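Local coordinates for capsid polyprotein (Turkey astrovirus 2, PDB 3TS3) that forms the dimeric spike, or projection domain, of an avian astrovirus capsid, part of a polyprotein that probably self-assembles into an icosahedral T=3 immature shell, at residues Y16-Y19 with R25-T28; T29-F34 with Y192-Q197; V87-P92 with V96-T101. All coordinates share one frame; numbering follows the deposited sequence.

Interaction 1. Residues Y16-Y19 with R25-T28; sequences YFVY and RVST. With SO4 (sulfate ion), chain I.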
loop_
_atom_site.group_PDB
_atom_site.type_symbol
_atom_site.label_atom_id
_atom_site.label_comp_id
_atom_site.label_asym_id
_atom_site.label_seq_id
_atom_site.Cartn_x
_atom_site.Cartn_y
_atom_site.Cartn_z
ATOM N N TYR C 16 5.566 4.411 -20.596
ATOM C CA TYR C 16 6.174 5.520 -19.869
ATOM C C TYR C 16 6.246 5.183 -18.392
ATOM O O TYR C 16 5.657 4.215 -17.956
ATOM C CB TYR C 16 5.383 6.822 -20.079
ATOM C CG TYR C 16 5.263 7.211 -21.532
ATOM C CD1 TYR C 16 4.105 6.955 -22.233
ATOM C CD2 TYR C 16 6.323 7.796 -22.206
ATOM C CE1 TYR C 16 3.989 7.288 -23.552
ATOM C CE2 TYR C 16 6.211 8.135 -23.531
ATOM C CZ TYR C 16 5.043 7.873 -24.197
ATOM O OH TYR C 16 4.903 8.187 -25.527
ATOM N N PHE C 17 6.950 6.008 -17.627
ATOM C CA PHE C 17 7.090 5.759 -16.202
ATOM C C PHE C 17 5.677 5.753 -15.604
ATOM O O PHE C 17 5.318 4.835 -14.872
ATOM C CB PHE C 17 7.937 6.890 -15.592
ATOM C CG PHE C 17 8.434 6.623 -14.191
ATOM C CD1 PHE C 17 7.561 6.529 -13.137
ATOM C CD2 PHE C 17 9.785 6.520 -13.939
ATOM C CE1 PHE C 17 8.023 6.310 -11.865
ATOM C CE2 PHE C 17 10.254 6.301 -12.667
ATOM C CZ PHE C 17 9.374 6.194 -11.628
ATOM N N VAL C 18 4.879 6.765 -15.943
ATOM C CA VAL C 18 3.471 6.802 -15.571
ATOM C C VAL C 18 2.679 7.009 -16.854
ATOM O O VAL C 18 3.011 7.871 -17.643
ATOM C CB VAL C 18 3.152 7.952 -14.601
ATOM C CG1 VAL C 18 1.677 7.900 -14.166
ATOM C CG2 VAL C 18 4.086 7.921 -13.411
ATOM N N TYR C 19 1.652 6.199 -17.060
ATOM C CA TYR C 19 0.847 6.290 -18.269
ATOM C C TYR C 19 -0.637 6.076 -17.981
ATOM O O TYR C 19 -1.013 5.548 -16.951
ATOM C CB TYR C 19 1.355 5.297 -19.324
ATOM C CG TYR C 19 1.343 3.871 -18.839
ATOM C CD1 TYR C 19 2.376 3.372 -18.063
ATOM C CD2 TYR C 19 0.287 3.035 -19.135
ATOM C CE1 TYR C 19 2.348 2.080 -17.600
ATOM C CE2 TYR C 19 0.251 1.741 -18.673
ATOM C CZ TYR C 19 1.289 1.271 -17.904
ATOM O OH TYR C 19 1.269 -0.016 -17.440
ATOM N N ARG C 25 1.614 9.457 -22.008
ATOM C CA ARG C 25 2.508 9.765 -20.903
ATOM C C ARG C 25 1.842 10.689 -19.899
ATOM O O ARG C 25 1.149 11.619 -20.274
ATOM C CB ARG C 25 3.789 10.428 -21.411
ATOM C CG ARG C 25 4.761 10.805 -20.302
ATOM C CD ARG C 25 6.073 11.366 -20.841
ATOM N NE ARG C 25 6.854 11.952 -19.762
ATOM C CZ ARG C 25 6.865 13.242 -19.452
ATOM N NH1 ARG C 25 6.151 14.103 -20.153
ATOM N NH2 ARG C 25 7.591 13.671 -18.437
ATOM N N VAL C 26 2.072 10.416 -18.624
ATOM C CA VAL C 26 1.638 11.300 -17.562
ATOM C C VAL C 26 2.926 11.833 -16.955
ATOM O O VAL C 26 3.753 11.073 -16.504
ATOM C CB VAL C 26 0.804 10.552 -16.509
ATOM C CG1 VAL C 26 0.482 11.462 -15.324
ATOM C CG2 VAL C 26 -0.482 10.049 -17.137
ATOM N N SER C 27 3.103 13.143 -16.959
ATOM C CA SER C 27 4.348 13.709 -16.461
ATOM C C SER C 27 4.547 13.489 -14.972
ATOM O O SER C 27 3.600 13.512 -14.212
ATOM C CB SER C 27 4.436 15.202 -16.761
ATOM O OG SER C 27 5.611 15.739 -16.191
ATOM N N THR C 28 5.803 13.313 -14.580
ATOM C CA THR C 28 6.167 13.085 -13.186
ATOM C C THR C 28 6.521 14.370 -12.437
ATOM O O THR C 28 7.031 14.319 -11.338
ATOM C CB THR C 28 7.309 12.060 -13.029
ATOM O OG1 THR C 28 8.465 12.490 -13.755
ATOM C CG2 THR C 28 6.870 10.698 -13.532
HETATM S S SO4 I . 7.354 17.403 -18.722
HETATM O O1 SO4 I . 8.176 18.529 -19.176
HETATM O O2 SO4 I . 8.217 16.307 -18.306
HETATM O O3 SO4 I . 6.529 17.853 -17.605
HETATM O O4 SO4 I . 6.479 16.971 -19.811
HETATM O O HOH W 1 5.847 9.307 -17.141
#
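Tyr16 lays one face of its ring against Arg25 in a CH-pi contact, beside a single beta bridge that joins Tyr19 to Arg25 and links two runs of the loop region ahead of strand 34-37 in the astrovirus spike domain. Arg25 CB stands 3.5 Å from the centroid of the Tyr16 ring and 11° off the ring normal, so it sits over the middle of the face. The ring and guanidinium planes are 73° apart, which rules out a flat stack: the aliphatic part of the arginine does the touching, at about a right angle to the tyrosine.

The tight side of the contact lies deeper. Val26 N donates to Val18 O at 2.9 Å. Next to this bond Val18 CG1, placed anti to its backbone N (chi1 -176°), packs on Val26 CB at 3.6 Å, while the other branch, CG2, turns to the methyl of Thr28. Phe34 lines the same apolar patch. A water links the backbones further along, accepting from Val18 N and lying 2.8 Å from Val26 O, to which it may donate. The hydroxyl of Thr28 is directed out of the contact, to Glu114.

The solvent side is built differently. Arg25 runs extended from CG to NE and carries its guanidinium away from residues 16-19; NE forms a salt bridge with Glu114, and the two terminal nitrogens grip a sulfate ion, probably from the crystallisation liquor. The sulfur lies in the guanidinium plane at its edge, with NH1 bonded to sulfate O4 at 2.9 Å and NH2 to sulfate O2 at 2.7 Å. Ser27 OG donates to the third oxygen, O3, at 2.7 Å.

Interaction 2. Residues T29-F34 with Y192-Q197; sequences TETGVF and YSDTKQ. With SO4 (sulfate ion), chain I.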
loop_
_atom_site.group_PDB
_atom_site.type_symbol
_atom_site.label_atom_id
_atom_site.label_comp_id
_atom_site.label_asym_id
_atom_site.label_seq_id
_atom_site.Cartn_x
_atom_site.Cartn_y
_atom_site.Cartn_z
ATOM N N THR C 29 6.252 15.520 -13.048
ATOM C CA THR C 29 6.518 16.790 -12.388
ATOM C C THR C 29 5.690 16.996 -11.131
ATOM O O THR C 29 6.194 17.512 -10.146
ATOM C CB THR C 29 6.228 17.980 -13.295
ATOM O OG1 THR C 29 7.041 17.902 -14.458
ATOM C CG2 THR C 29 6.547 19.265 -12.564
ATOM N N GLU C 30 4.416 16.627 -11.180
ATOM C CA GLU C 30 3.537 16.805 -10.031
ATOM C C GLU C 30 3.708 15.768 -8.939
ATOM O O GLU C 30 3.978 14.600 -9.194
ATOM C CB GLU C 30 2.048 16.772 -10.405
ATOM C CG GLU C 30 1.615 17.393 -11.698
ATOM C CD GLU C 30 0.295 16.781 -12.168
ATOM O OE1 GLU C 30 -0.600 16.556 -11.318
ATOM O OE2 GLU C 30 0.159 16.496 -13.374
ATOM N N THR C 31 3.448 16.210 -7.724
ATOM C CA THR C 31 3.374 15.345 -6.581
ATOM C C THR C 31 2.205 14.382 -6.766
ATOM O O THR C 31 1.180 14.732 -7.328
ATOM C CB THR C 31 3.106 16.184 -5.319
ATOM O OG1 THR C 31 4.337 16.730 -4.833
ATOM C CG2 THR C 31 2.445 15.355 -4.236
ATOM N N GLY C 32 2.377 13.159 -6.286
ATOM C CA GLY C 32 1.309 12.176 -6.269
ATOM C C GLY C 32 0.901 11.504 -7.562
ATOM O O GLY C 32 -0.195 10.978 -7.643
ATOM N N VAL C 33 1.787 11.501 -8.552
ATOM C CA VAL C 33 1.429 10.828 -9.845
ATOM C C VAL C 33 1.794 9.324 -9.832
ATOM O O VAL C 33 1.166 8.573 -10.562
ATOM C CB VAL C 33 2.196 11.513 -11.002
ATOM C CG1 VAL C 33 1.932 10.811 -12.301
ATOM C CG2 VAL C 33 1.794 12.987 -11.112
ATOM N N PHE C 34 2.622 8.917 -8.878
ATOM C CA PHE C 34 2.804 7.487 -8.631
ATOM C C PHE C 34 2.978 7.142 -7.153
ATOM O O PHE C 34 3.484 7.930 -6.369
ATOM C CB PHE C 34 3.888 6.852 -9.490
ATOM C CG PHE C 34 5.255 7.434 -9.286
ATOM C CD1 PHE C 34 6.140 6.874 -8.382
ATOM C CD2 PHE C 34 5.674 8.505 -10.039
ATOM C CE1 PHE C 34 7.401 7.396 -8.220
ATOM C CE2 PHE C 34 6.934 9.022 -9.873
ATOM C CZ PHE C 34 7.793 8.468 -8.968
ATOM N N TYR C 192 9.881 18.268 -6.571
ATOM C CA TYR C 192 11.037 19.004 -6.064
ATOM C C TYR C 192 10.700 20.445 -5.675
ATOM O O TYR C 192 11.408 21.055 -4.903
ATOM C CB TYR C 192 12.237 18.891 -7.018
ATOM C CG TYR C 192 12.704 17.459 -7.145
ATOM C CD1 TYR C 192 13.544 16.895 -6.198
ATOM C CD2 TYR C 192 12.263 16.658 -8.182
ATOM C CE1 TYR C 192 13.938 15.579 -6.291
ATOM C CE2 TYR C 192 12.653 15.350 -8.282
ATOM C CZ TYR C 192 13.489 14.814 -7.340
ATOM O OH TYR C 192 13.875 13.508 -7.445
ATOM N N SER C 193 9.603 20.970 -6.202
ATOM C CA SER C 193 9.185 22.328 -5.872
ATOM C C SER C 193 8.183 22.434 -4.714
ATOM O O SER C 193 7.756 23.523 -4.365
ATOM C CB SER C 193 8.637 23.025 -7.114
ATOM O OG SER C 193 7.746 22.183 -7.805
ATOM N N ASP C 194 7.815 21.304 -4.121
ATOM C CA ASP C 194 6.818 21.284 -3.055
ATOM C C ASP C 194 7.417 21.265 -1.659
ATOM O O ASP C 194 8.345 20.524 -1.376
ATOM C CB ASP C 194 5.909 20.048 -3.167
ATOM C CG ASP C 194 4.754 20.240 -4.120
ATOM O OD1 ASP C 194 4.657 21.311 -4.730
ATOM O OD2 ASP C 194 3.939 19.304 -4.245
ATOM N N THR C 195 6.840 22.081 -0.788
ATOM C CA THR C 195 7.124 22.061 0.629
ATOM C C THR C 195 6.316 20.899 1.176
ATOM O O THR C 195 5.542 20.297 0.452
ATOM C CB THR C 195 6.639 23.329 1.331
ATOM O OG1 THR C 195 5.219 23.416 1.205
ATOM C CG2 THR C 195 7.272 24.561 0.726
ATOM N N LYS C 196 6.490 20.585 2.450
ATOM C CA LYS C 196 5.745 19.489 3.044
ATOM C C LYS C 196 4.249 19.775 3.007
ATOM O O LYS C 196 3.459 18.899 2.730
ATOM C CB LYS C 196 6.203 19.246 4.480
ATOM C CG LYS C 196 5.373 18.239 5.254
ATOM C CD LYS C 196 5.899 18.093 6.669
ATOM C CE LYS C 196 5.041 17.155 7.482
ATOM N NZ LYS C 196 5.585 17.001 8.842
ATOM N N GLN C 197 3.861 21.007 3.301
ATOM C CA GLN C 197 2.448 21.340 3.280
ATOM C C GLN C 197 1.873 21.207 1.877
ATOM O O GLN C 197 0.763 20.749 1.708
ATOM C CB GLN C 197 2.184 22.740 3.841
ATOM C CG GLN C 197 0.712 22.968 4.126
ATOM C CD GLN C 197 0.108 21.851 4.966
ATOM O OE1 GLN C 197 0.620 21.512 6.033
ATOM N NE2 GLN C 197 -0.977 21.265 4.477
HETATM S S SO4 I . 7.354 17.403 -18.722
HETATM O O1 SO4 I . 8.176 18.529 -19.176
HETATM O O2 SO4 I . 8.217 16.307 -18.306
HETATM O O3 SO4 I . 6.529 17.853 -17.605
HETATM O O4 SO4 I . 6.479 16.971 -19.811
HETATM O O HOH W 2 9.339 17.980 -9.513
HETATM O O HOH W 3 2.826 19.234 -7.338
#
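Thr31 meets Asp194 through one short side-chain hydrogen bond, which ties a type II beta turn, Glu30 to Val33, to the loop leading into helix 196-202 of the spike domain. The two segments bury just 86 Å² together, so the link is polar and local.

At the start of the first segment, Thr29 reaches Tyr192 through water: its carbonyl oxygen accepts from a water that in turn accepts from Tyr192 N. Glu30 opens the turn, and its carbonyl is bonded to Asn189 ND2. Thr31 follows with OG1 anti to its carbonyl carbon (chi1 -82°), which points the hydroxyl to Asp194 OD2; CG2, anti to the backbone N, makes no contact with residues 192-197. The hydroxyl donates to the carboxylate and is also hydrogen-bonded to Ser191 N, so the buried oxygen has two partners. A second water accepts from Thr31 N at 3.1 Å and donates to Asp194 OD2 at 3.3 Å, adding an indirect link. Gly32, with positive phi, takes the third position of the type II turn, and Phe34 then enters strand 34-37.

Asp194 OD2 is a shared acceptor: besides these partners it is bonded to His202 ND1 on the helix. Thr31 OG1 meets it at 2.7 Å, from above the carboxylate plane and 38° out of it.

Interaction 3. Residues V87-P92 with V96-T101; sequences VLFGQP and VGVMQT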
loop_
_atom_site.group_PDB
_atom_site.type_symbol
_atom_site.label_atom_id
_atom_site.label_comp_id
_atom_site.label_asym_id
_atom_site.label_seq_id
_atom_site.Cartn_x
_atom_site.Cartn_y
_atom_site.Cartn_z
ATOM N N VAL C 87 5.514 -2.445 -6.393
ATOM C CA VAL C 87 4.711 -2.083 -7.553
ATOM C C VAL C 87 4.422 -0.592 -7.494
ATOM O O VAL C 87 4.497 0.003 -6.431
ATOM C CB VAL C 87 3.367 -2.845 -7.603
ATOM C CG1 VAL C 87 3.595 -4.344 -7.715
ATOM C CG2 VAL C 87 2.505 -2.506 -6.394
ATOM N N LEU C 88 4.104 0.004 -8.635
ATOM C CA LEU C 88 3.668 1.391 -8.638
ATOM C C LEU C 88 2.207 1.475 -9.036
ATOM O O LEU C 88 1.820 0.928 -10.055
ATOM C CB LEU C 88 4.473 2.247 -9.619
ATOM C CG LEU C 88 5.972 2.460 -9.424
ATOM C CD1 LEU C 88 6.464 3.551 -10.380
ATOM C CD2 LEU C 88 6.296 2.827 -7.976
ATOM N N PHE C 89 1.424 2.164 -8.214
ATOM C CA PHE C 89 0.047 2.499 -8.543
ATOM C C PHE C 89 0.084 3.863 -9.203
ATOM O O PHE C 89 0.853 4.719 -8.813
ATOM C CB PHE C 89 -0.835 2.632 -7.297
ATOM C CG PHE C 89 -1.300 1.325 -6.709
ATOM C CD1 PHE C 89 -0.503 0.634 -5.831
ATOM C CD2 PHE C 89 -2.551 0.823 -7.002
ATOM C CE1 PHE C 89 -0.925 -0.539 -5.272
ATOM C CE2 PHE C 89 -2.981 -0.361 -6.454
ATOM C CZ PHE C 89 -2.175 -1.039 -5.579
ATOM N N GLY C 90 -0.765 4.048 -10.199
ATOM C CA GLY C 90 -0.908 5.322 -10.872
ATOM C C GLY C 90 -1.746 6.329 -10.112
ATOM O O GLY C 90 -2.517 5.973 -9.241
ATOM N N GLN C 91 -1.637 7.585 -10.524
ATOM C CA GLN C 91 -2.339 8.697 -9.915
ATOM C C GLN C 91 -3.815 8.313 -9.906
ATOM O O GLN C 91 -4.305 7.766 -10.866
ATOM C CB GLN C 91 -2.126 9.912 -10.828
ATOM C CG GLN C 91 -2.732 11.220 -10.350
ATOM C CD GLN C 91 -2.621 12.315 -11.391
ATOM O OE1 GLN C 91 -2.534 12.045 -12.579
ATOM N NE2 GLN C 91 -2.632 13.553 -10.939
ATOM N N PRO C 92 -4.524 8.619 -8.823
ATOM C CA PRO C 92 -5.873 8.085 -8.647
ATOM C C PRO C 92 -6.841 8.442 -9.773
ATOM O O PRO C 92 -7.629 7.594 -10.146
ATOM C CB PRO C 92 -6.316 8.702 -7.315
ATOM C CG PRO C 92 -5.050 8.798 -6.538
ATOM C CD PRO C 92 -3.962 9.098 -7.545
ATOM N N VAL C 96 -5.780 3.530 -13.420
ATOM C CA VAL C 96 -4.897 2.469 -13.904
ATOM C C VAL C 96 -4.455 1.434 -12.877
ATOM O O VAL C 96 -4.040 0.350 -13.245
ATOM C CB VAL C 96 -3.660 3.002 -14.678
ATOM C CG1 VAL C 96 -4.101 3.707 -15.956
ATOM C CG2 VAL C 96 -2.826 3.917 -13.807
ATOM N N GLY C 97 -4.510 1.785 -11.598
ATOM C CA GLY C 97 -4.046 0.880 -10.564
ATOM C C GLY C 97 -2.578 0.533 -10.722
ATOM O O GLY C 97 -1.776 1.408 -10.996
ATOM N N VAL C 98 -2.229 -0.742 -10.595
ATOM C CA VAL C 98 -0.828 -1.118 -10.699
ATOM C C VAL C 98 -0.400 -1.042 -12.159
ATOM O O VAL C 98 -0.937 -1.727 -13.003
ATOM C CB VAL C 98 -0.599 -2.545 -10.175
ATOM C CG1 VAL C 98 0.791 -3.051 -10.559
ATOM C CG2 VAL C 98 -0.824 -2.605 -8.659
ATOM N N MET C 99 0.548 -0.161 -12.442
ATOM C CA MET C 99 0.865 0.057 -13.824
ATOM C C MET C 99 2.351 -0.134 -14.047
ATOM O O MET C 99 2.739 -0.211 -15.202
ATOM C CB MET C 99 0.344 1.412 -14.361
ATOM C CG MET C 99 0.724 2.650 -13.545
ATOM S SD MET C 99 2.326 3.315 -14.049
ATOM C CE MET C 99 2.859 4.174 -12.571
ATOM N N GLN C 100 3.097 -0.424 -12.988
ATOM C CA GLN C 100 4.455 -0.949 -13.105
ATOM C C GLN C 100 4.737 -1.934 -12.002
ATOM O O GLN C 100 4.209 -1.827 -10.918
ATOM C CB GLN C 100 5.544 0.133 -12.996
ATOM C CG GLN C 100 5.379 1.344 -13.871
ATOM C CD GLN C 100 5.870 1.145 -15.289
ATOM O OE1 GLN C 100 6.373 0.089 -15.658
ATOM N NE2 GLN C 100 5.727 2.181 -16.090
ATOM N N THR C 101 5.604 -2.889 -12.303
ATOM C CA THR C 101 6.251 -3.694 -11.294
ATOM C C THR C 101 7.657 -3.122 -11.242
ATOM O O THR C 101 8.023 -2.307 -12.065
ATOM C CB THR C 101 6.334 -5.166 -11.648
ATOM O OG1 THR C 101 7.043 -5.319 -12.874
ATOM C CG2 THR C 101 4.952 -5.763 -11.792
HETATM O O HOH W 4 -4.751 4.345 -10.372
#
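Val98 CG1 is anti to the backbone N (chi1 168°), which puts CG2 anti to the carbonyl carbon, and Phe89 has CG beside its backbone N (chi1 -79°); together these torsions bring the valine methyl CG2 over the phenyl ring, across an antiparallel beta hairpin interrupted by a classic bulge. CG2 lies 3.8 Å from the centroid of the Phe89 ring, 16° off its normal, a CH-pi contact displaced toward the rim. On the same face of the sheet Val98 CG1 packs on Val87 CB at 3.9 Å.

The bulge is seen in the register. Val87 pairs with Thr101 and Leu88 with Gln100, but Phe89 pairs with Val98, so Met99 and Gln100 both lie opposite Leu88. Leu88 O accordingly receives a 2.9 Å bond from Met99 N and a weak one from Gln100 N at 3.5 Å. The face of Val87, Phe89 and Val98 borders the second subunit, where Val87 packs on Phe89, and Val98 on Leu6, of that neighbouring chain.

Toward the turn, Val96 CG2 touches Gly90 CA at 3.8 Å. Beyond it a water donates to Gly90 O and accepts from Gly97 N, while Gly90 N bonds directly to Gly97 O at 2.9 Å.

In the fold
Interactions 1 and 3 are largely buried, with centres about 11 Å apart, whereas interaction 2 is a small, partly buried contact, its centre about 15 and 17 Å from theirs. Interaction 3 is antiparallel sheet pairing broken by a bulge, at the dimer interface; interaction 1 joins loop portions by one bridge and apolar packing, and interaction 2 relies on a hydroxyl, a carboxylate and waters. They share neighbours: Tyr19 OH and the carbonyl of Phe17 probably bond to the bulged strand 98-101, and Val33, in the conformer given, packs against both Val18 and Val26. Strand 34-37, which pairs with strand 87-90, begins at the end of segment 29-34. A sulfate touches interactions 1 and 2, weakly in the latter.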